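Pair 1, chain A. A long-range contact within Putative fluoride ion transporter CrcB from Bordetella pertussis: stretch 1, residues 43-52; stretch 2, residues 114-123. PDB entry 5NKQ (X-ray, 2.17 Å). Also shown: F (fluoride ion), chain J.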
# COMPACT_ATOMS: atom_id res chain seq x y z
N ASN A 43 -6.00 5.28 -1.51
CA ASN A 43 -4.97 4.76 -2.41
C ASN A 43 -5.01 5.47 -3.76
O ASN A 43 -3.96 5.73 -4.36
CB ASN A 43 -5.14 3.25 -2.59
CG ASN A 43 -4.67 2.47 -1.37
OD1 ASN A 43 -3.83 2.94 -0.61
ND2 ASN A 43 -5.22 1.27 -1.19
N LEU A 44 -6.21 5.78 -4.26
CA LEU A 44 -6.32 6.47 -5.54
C LEU A 44 -5.79 7.90 -5.44
O LEU A 44 -5.05 8.36 -6.31
CB LEU A 44 -7.77 6.46 -6.03
CG LEU A 44 -8.34 5.12 -6.50
CD1 LEU A 44 -9.78 5.28 -6.93
CD2 LEU A 44 -7.49 4.55 -7.62
N VAL A 45 -6.18 8.62 -4.38
CA VAL A 45 -5.69 9.98 -4.19
C VAL A 45 -4.19 9.98 -3.96
O VAL A 45 -3.46 10.82 -4.52
CB VAL A 45 -6.45 10.66 -3.04
CG1 VAL A 45 -5.76 11.96 -2.64
CG2 VAL A 45 -7.89 10.93 -3.44
N GLY A 46 -3.69 9.05 -3.15
CA GLY A 46 -2.26 8.96 -2.92
C GLY A 46 -1.49 8.60 -4.18
O GLY A 46 -0.37 9.07 -4.39
N GLY A 47 -2.08 7.75 -5.02
CA GLY A 47 -1.44 7.42 -6.28
C GLY A 47 -1.34 8.61 -7.21
O GLY A 47 -0.33 8.80 -7.89
N TYR A 48 -2.39 9.44 -7.25
CA TYR A 48 -2.34 10.65 -8.07
C TYR A 48 -1.35 11.66 -7.50
O TYR A 48 -0.61 12.29 -8.26
CB TYR A 48 -3.74 11.26 -8.16
CG TYR A 48 -3.81 12.55 -8.95
CD1 TYR A 48 -3.87 12.53 -10.34
CD2 TYR A 48 -3.81 13.78 -8.31
CE1 TYR A 48 -3.93 13.71 -11.06
CE2 TYR A 48 -3.87 14.96 -9.03
CZ TYR A 48 -3.93 14.92 -10.40
OH TYR A 48 -3.99 16.09 -11.12
N LEU A 49 -1.32 11.81 -6.18
CA LEU A 49 -0.48 12.84 -5.58
C LEU A 49 1.01 12.50 -5.67
O LEU A 49 1.84 13.41 -5.71
CB LEU A 49 -0.88 13.06 -4.12
CG LEU A 49 -2.21 13.78 -3.91
CD1 LEU A 49 -2.52 13.94 -2.43
CD2 LEU A 49 -2.20 15.13 -4.60
N ILE A 50 1.36 11.22 -5.72
CA ILE A 50 2.77 10.88 -5.87
C ILE A 50 3.21 11.09 -7.32
O ILE A 50 4.38 11.39 -7.58
CB ILE A 50 3.06 9.46 -5.38
CG1 ILE A 50 4.58 9.25 -5.24
CG2 ILE A 50 2.46 8.41 -6.31
CD1 ILE A 50 4.96 7.94 -4.59
N GLY A 51 2.29 10.94 -8.28
CA GLY A 51 2.60 11.35 -9.64
C GLY A 51 2.81 12.85 -9.74
O GLY A 51 3.67 13.32 -10.48
N VAL A 52 2.02 13.62 -8.98
CA VAL A 52 2.22 15.06 -8.91
C VAL A 52 3.57 15.37 -8.26
O VAL A 52 4.33 16.21 -8.75
CB VAL A 52 1.06 15.73 -8.14
CG1 VAL A 52 1.37 17.20 -7.87
CG2 VAL A 52 -0.24 15.58 -8.91
N ALA A 114 -2.99 4.26 -12.96
CA ALA A 114 -3.56 5.26 -13.87
C ALA A 114 -3.56 6.64 -13.24
O ALA A 114 -3.26 7.64 -13.91
CB ALA A 114 -4.97 4.85 -14.28
N MET A 115 -3.89 6.73 -11.95
CA MET A 115 -3.83 8.02 -11.27
C MET A 115 -2.40 8.54 -11.16
O MET A 115 -2.18 9.75 -11.23
CB MET A 115 -4.46 7.92 -9.88
CG MET A 115 -5.94 7.56 -9.89
SD MET A 115 -6.96 8.77 -10.77
CE MET A 115 -6.86 10.18 -9.67
N THR A 116 -1.43 7.64 -10.99
CA THR A 116 -0.03 8.06 -10.98
C THR A 116 0.37 8.63 -12.34
O THR A 116 1.06 9.65 -12.41
CB THR A 116 0.87 6.89 -10.59
OG1 THR A 116 0.50 6.41 -9.29
CG2 THR A 116 2.33 7.33 -10.57
N GLY A 117 -0.05 7.97 -13.42
CA GLY A 117 0.20 8.52 -14.75
C GLY A 117 -0.51 9.84 -14.98
O GLY A 117 0.04 10.75 -15.61
N LEU A 118 -1.73 9.97 -14.45
CA LEU A 118 -2.44 11.24 -14.55
C LEU A 118 -1.74 12.32 -13.73
O LEU A 118 -1.70 13.49 -14.15
CB LEU A 118 -3.89 11.07 -14.08
CG LEU A 118 -4.84 10.36 -15.04
CD1 LEU A 118 -6.22 10.23 -14.41
CD2 LEU A 118 -4.92 11.11 -16.36
N GLY A 119 -1.19 11.96 -12.57
CA GLY A 119 -0.47 12.93 -11.77
C GLY A 119 0.79 13.43 -12.45
O GLY A 119 1.11 14.62 -12.39
N LEU A 120 1.53 12.52 -13.09
CA LEU A 120 2.71 12.93 -13.84
C LEU A 120 2.34 13.83 -15.01
O LEU A 120 2.99 14.85 -15.25
CB LEU A 120 3.47 11.70 -14.33
CG LEU A 120 4.10 10.79 -13.28
CD1 LEU A 120 4.50 9.46 -13.90
CD2 LEU A 120 5.30 11.46 -12.64
N ALA A 121 1.28 13.47 -15.74
CA ALA A 121 0.90 14.23 -16.92
C ALA A 121 0.30 15.58 -16.55
O ALA A 121 0.40 16.54 -17.33
CB ALA A 121 -0.09 13.43 -17.77
N THR A 122 -0.33 15.69 -15.37
CA THR A 122 -0.94 16.95 -14.97
C THR A 122 0.12 18.03 -14.75
O THR A 122 -0.02 19.16 -15.23
CB THR A 122 -1.78 16.75 -13.71
OG1 THR A 122 -2.81 15.79 -13.97
CG2 THR A 122 -2.41 18.07 -13.28
N VAL A 123 1.18 17.69 -14.01
CA VAL A 123 2.22 18.68 -13.73
C VAL A 123 3.04 18.97 -14.97
O VAL A 123 3.35 20.13 -15.27
CB VAL A 123 3.10 18.19 -12.56
CG1 VAL A 123 4.28 19.13 -12.36
CG2 VAL A 123 2.28 18.07 -11.29
F F J . -7.48 -0.13 -2.05

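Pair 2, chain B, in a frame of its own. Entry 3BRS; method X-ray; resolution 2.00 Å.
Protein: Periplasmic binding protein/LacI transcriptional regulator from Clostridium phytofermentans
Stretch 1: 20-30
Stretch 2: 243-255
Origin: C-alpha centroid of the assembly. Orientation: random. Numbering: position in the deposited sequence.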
# COMPACT_ATOMS: atom_id res chain seq x y z
N ASP B 20 3.08 3.37 9.72
CA ASP B 20 2.50 4.63 9.82
C ASP B 20 1.35 4.75 8.81
O ASP B 20 0.50 5.61 8.97
CB ASP B 20 3.56 5.72 9.69
CG ASP B 20 3.00 7.06 9.70
OD1 ASP B 20 2.25 7.38 8.76
OD2 ASP B 20 3.29 7.82 10.65
N PHE B 21 1.30 3.89 7.80
CA PHE B 21 0.14 3.84 6.91
C PHE B 21 -1.07 3.23 7.63
O PHE B 21 -2.14 3.80 7.63
CB PHE B 21 0.39 2.99 5.66
CG PHE B 21 -0.73 3.04 4.66
CD1 PHE B 21 -1.73 2.07 4.66
CD2 PHE B 21 -0.77 4.04 3.68
CE1 PHE B 21 -2.80 2.15 3.74
CE2 PHE B 21 -1.81 4.08 2.76
CZ PHE B 21 -2.80 3.11 2.78
N TRP B 22 -0.90 2.03 8.17
CA TRP B 22 -2.03 1.35 8.75
C TRP B 22 -2.50 2.08 9.96
O TRP B 22 -3.71 2.14 10.23
CB TRP B 22 -1.81 -0.19 9.00
CG TRP B 22 -1.65 -0.88 7.63
CD1 TRP B 22 -0.50 -1.39 7.11
CD2 TRP B 22 -2.64 -1.00 6.58
NE1 TRP B 22 -0.69 -1.85 5.84
CE2 TRP B 22 -1.99 -1.63 5.47
CE3 TRP B 22 -3.99 -0.66 6.47
CZ2 TRP B 22 -2.66 -1.93 4.27
CZ3 TRP B 22 -4.67 -0.98 5.26
CH2 TRP B 22 -3.98 -1.57 4.17
N SER B 23 -1.57 2.68 10.69
CA SER B 23 -1.95 3.42 11.91
C SER B 23 -2.82 4.60 11.60
O SER B 23 -3.74 4.84 12.32
CB SER B 23 -0.73 3.89 12.72
OG SER B 23 0.04 2.77 13.14
N VAL B 24 -2.46 5.40 10.62
CA VAL B 24 -3.20 6.61 10.32
C VAL B 24 -4.55 6.37 9.62
O VAL B 24 -5.53 7.09 9.87
CB VAL B 24 -2.30 7.53 9.53
CG1 VAL B 24 -3.06 8.67 8.89
CG2 VAL B 24 -1.17 8.07 10.47
N LEU B 25 -4.61 5.31 8.79
CA LEU B 25 -5.85 4.88 8.10
C LEU B 25 -6.87 4.58 9.16
O LEU B 25 -8.04 4.97 9.09
CB LEU B 25 -5.55 3.62 7.30
CG LEU B 25 -6.73 3.24 6.40
CD1 LEU B 25 -6.31 2.92 4.97
CD2 LEU B 25 -7.45 2.10 7.03
N VAL B 26 -6.43 3.89 10.18
CA VAL B 26 -7.31 3.53 11.32
C VAL B 26 -7.78 4.80 11.98
O VAL B 26 -8.97 4.96 12.24
CB VAL B 26 -6.53 2.61 12.29
CG1 VAL B 26 -7.18 2.55 13.67
CG2 VAL B 26 -6.48 1.21 11.71
N GLU B 27 -6.86 5.75 12.24
CA GLU B 27 -7.28 7.03 12.82
C GLU B 27 -8.26 7.73 12.00
O GLU B 27 -9.19 8.29 12.55
CB GLU B 27 -6.08 7.95 13.11
CG GLU B 27 -5.03 7.25 14.01
CD GLU B 27 -3.79 8.10 14.29
OE1 GLU B 27 -2.75 7.87 13.61
OE2 GLU B 27 -3.91 9.01 15.17
N GLY B 28 -8.09 7.73 10.65
CA GLY B 28 -9.06 8.45 9.86
C GLY B 28 -10.44 7.83 9.89
O GLY B 28 -11.40 8.51 9.86
N ALA B 29 -10.55 6.50 9.87
CA ALA B 29 -11.83 5.85 9.89
C ALA B 29 -12.47 5.96 11.30
O ALA B 29 -13.68 6.18 11.47
CB ALA B 29 -11.63 4.39 9.48
N GLN B 30 -11.67 5.87 12.35
CA GLN B 30 -12.24 6.10 13.67
C GLN B 30 -12.66 7.54 13.86
O GLN B 30 -13.60 7.78 14.63
CB GLN B 30 -11.26 5.77 14.77
CG GLN B 30 -10.74 4.35 14.80
CD GLN B 30 -9.70 4.25 15.90
OE1 GLN B 30 -8.99 5.23 16.22
NE2 GLN B 30 -9.60 3.09 16.50
N VAL B 243 4.27 10.24 -1.05
CA VAL B 243 3.62 10.16 0.27
C VAL B 243 2.15 10.00 -0.04
O VAL B 243 1.65 10.70 -0.94
CB VAL B 243 3.88 11.56 0.93
CG1 VAL B 243 2.90 11.82 2.00
CG2 VAL B 243 5.27 11.63 1.39
N GLN B 244 1.44 9.11 0.66
CA GLN B 244 0.02 8.94 0.38
C GLN B 244 -0.79 9.72 1.41
O GLN B 244 -0.21 10.49 2.18
CB GLN B 244 -0.39 7.45 0.45
CG GLN B 244 0.47 6.59 -0.46
CD GLN B 244 0.18 5.17 -0.27
OE1 GLN B 244 -0.85 4.69 -0.70
NE2 GLN B 244 1.06 4.46 0.44
N LYS B 245 -2.12 9.51 1.41
CA LYS B 245 -3.03 10.14 2.36
C LYS B 245 -3.89 9.13 3.16
O LYS B 245 -5.13 9.09 3.06
CB LYS B 245 -3.85 11.28 1.70
CG LYS B 245 -2.97 12.48 1.38
CD LYS B 245 -3.71 13.63 0.72
CE LYS B 245 -2.79 14.30 -0.38
NZ LYS B 245 -3.41 15.22 -1.43
N PRO B 246 -3.25 8.30 3.99
CA PRO B 246 -4.00 7.20 4.58
C PRO B 246 -5.10 7.69 5.45
O PRO B 246 -6.14 7.03 5.55
CB PRO B 246 -2.95 6.46 5.40
CG PRO B 246 -1.94 7.52 5.69
CD PRO B 246 -1.84 8.23 4.40
N PHE B 247 -4.92 8.87 6.08
CA PHE B 247 -6.00 9.39 6.92
C PHE B 247 -7.27 9.53 6.05
O PHE B 247 -8.38 9.04 6.42
CB PHE B 247 -5.57 10.74 7.54
CG PHE B 247 -6.51 11.20 8.58
CD1 PHE B 247 -7.61 11.99 8.23
CD2 PHE B 247 -6.35 10.79 9.93
CE1 PHE B 247 -8.55 12.40 9.23
CE2 PHE B 247 -7.29 11.19 10.93
CZ PHE B 247 -8.37 11.98 10.58
N ASN B 248 -7.12 10.16 4.87
CA ASN B 248 -8.23 10.30 3.96
C ASN B 248 -8.79 9.02 3.41
O ASN B 248 -10.00 8.96 3.20
CB ASN B 248 -7.87 11.20 2.86
CG ASN B 248 -7.82 12.63 3.34
OD1 ASN B 248 -7.15 13.48 2.79
ND2 ASN B 248 -8.50 12.88 4.46
N ILE B 249 -7.95 8.02 3.12
CA ILE B 249 -8.52 6.71 2.72
C ILE B 249 -9.50 6.16 3.72
O ILE B 249 -10.58 5.63 3.32
CB ILE B 249 -7.44 5.65 2.44
CG1 ILE B 249 -6.74 6.02 1.14
CG2 ILE B 249 -8.10 4.19 2.22
CD1 ILE B 249 -5.26 5.50 1.02
N GLY B 250 -9.13 6.21 5.00
CA GLY B 250 -9.99 5.66 6.06
C GLY B 250 -11.22 6.51 6.32
O GLY B 250 -12.30 5.99 6.51
N TYR B 251 -11.01 7.83 6.40
CA TYR B 251 -12.05 8.76 6.62
C TYR B 251 -13.15 8.57 5.54
O TYR B 251 -14.32 8.27 5.84
CB TYR B 251 -11.43 10.21 6.72
CG TYR B 251 -12.47 11.21 7.14
CD1 TYR B 251 -13.44 11.66 6.25
CD2 TYR B 251 -12.54 11.63 8.46
CE1 TYR B 251 -14.48 12.53 6.68
CE2 TYR B 251 -13.55 12.48 8.92
CZ TYR B 251 -14.51 12.94 8.04
OH TYR B 251 -15.47 13.80 8.56
N LEU B 252 -12.77 8.71 4.28
CA LEU B 252 -13.69 8.64 3.17
C LEU B 252 -14.37 7.29 3.07
O LEU B 252 -15.53 7.22 2.66
CB LEU B 252 -12.97 8.92 1.81
CG LEU B 252 -12.16 10.25 1.67
CD1 LEU B 252 -11.42 10.42 0.30
CD2 LEU B 252 -12.94 11.52 2.02
N GLY B 253 -13.67 6.20 3.39
CA GLY B 253 -14.23 4.85 3.19
C GLY B 253 -15.49 4.85 4.08
O GLY B 253 -16.60 4.46 3.67
N VAL B 254 -15.32 5.30 5.29
CA VAL B 254 -16.46 5.34 6.25
C VAL B 254 -17.58 6.29 5.79
O VAL B 254 -18.71 5.85 5.46
CB VAL B 254 -16.04 5.66 7.72
CG1 VAL B 254 -17.30 5.71 8.65
CG2 VAL B 254 -15.11 4.56 8.22
N GLU B 255 -17.27 7.58 5.79
CA GLU B 255 -18.18 8.58 5.31
C GLU B 255 -19.01 8.17 4.07
O GLU B 255 -20.21 8.33 4.08
CB GLU B 255 -17.38 9.85 5.04
CG GLU B 255 -18.19 11.02 4.65
CD GLU B 255 -17.30 12.17 4.34
OE1 GLU B 255 -16.55 12.06 3.34
OE2 GLU B 255 -17.32 13.17 5.10

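What geometry do the two pairs share? In each, two helices run in roughly the same direction and cross at -34° in pair 1 and -35° in pair 2, with axes approaching to 6.5 and 6.4 Å. The central backbones superpose with an RMSD of 0.4 Å. At such short range the backbones themselves touch: Tyr A48 CA lies 3.3 Å from Met A115 O, and at the matched positions Leu B25 CA lies 3.3 Å from Pro B246 O, both CA-H...O contacts.

What allows the helices to come so close? Both pairs place glycine at the same two positions, Gly A51 with Gly B28 and Gly A119 with Gly B250. A CB on Gly A51 would sit 2.3 Å from Thr A116 O, and one on Gly B28 would sit 2.1 Å from Phe B247 O. The second glycine is as constrained: a CB on Gly A119 would be 2.2 Å from Tyr A48 O, and one on Gly B250 would be 2.2 Å from Leu B25 O. Each of these is a clash, so the bare backbone is what fits.

How is the space beside the first glycine filled? Gly A47 matches Val B24, and Thr A116 matches Phe B247. In pair 1 a small polar residue meets a bare backbone, and Thr A116 OG1 lies 2.9 Å from Gly A47 O. Pair 2 uses bulk instead: Val B24 CG1 packs 3.5 Å from Phe B247 CB, while the Phe B247 ring lays one face over Gly B28, whose CA is 3.5 Å from the ring centroid.

How do Tyr A48 and Leu B25 use the same position? The tyrosine sits as a knob among Met A115, Leu A118, Gly A119 and Thr A122, and its hydroxyl donates a hydrogen bond from Tyr A48 OH to Thr A122 OG1 (3.1 Å). Leu B25 is shorter and purely apolar, with Leu B25 CD1 3.5 Å from Ile B249 CG2; Gly B253, the match of Thr A122, has no side chain to offer. No hydrogen bond crosses pair 2.

What closes the two ends? At one, Leu A44 CD2 rests 4.1 Å from Met A115 CG, whereas Phe B21 covers the compact ring of Pro B246, placing Pro B246 CB over its face, 3.7 Å from Phe B21 CD2. At the other the solutions converge: Val A52 CG1 meets Val A123 CG2 at 3.6 Å, and the smaller Ala B29 still brings its CB within 3.7 Å of Val B254 CG2.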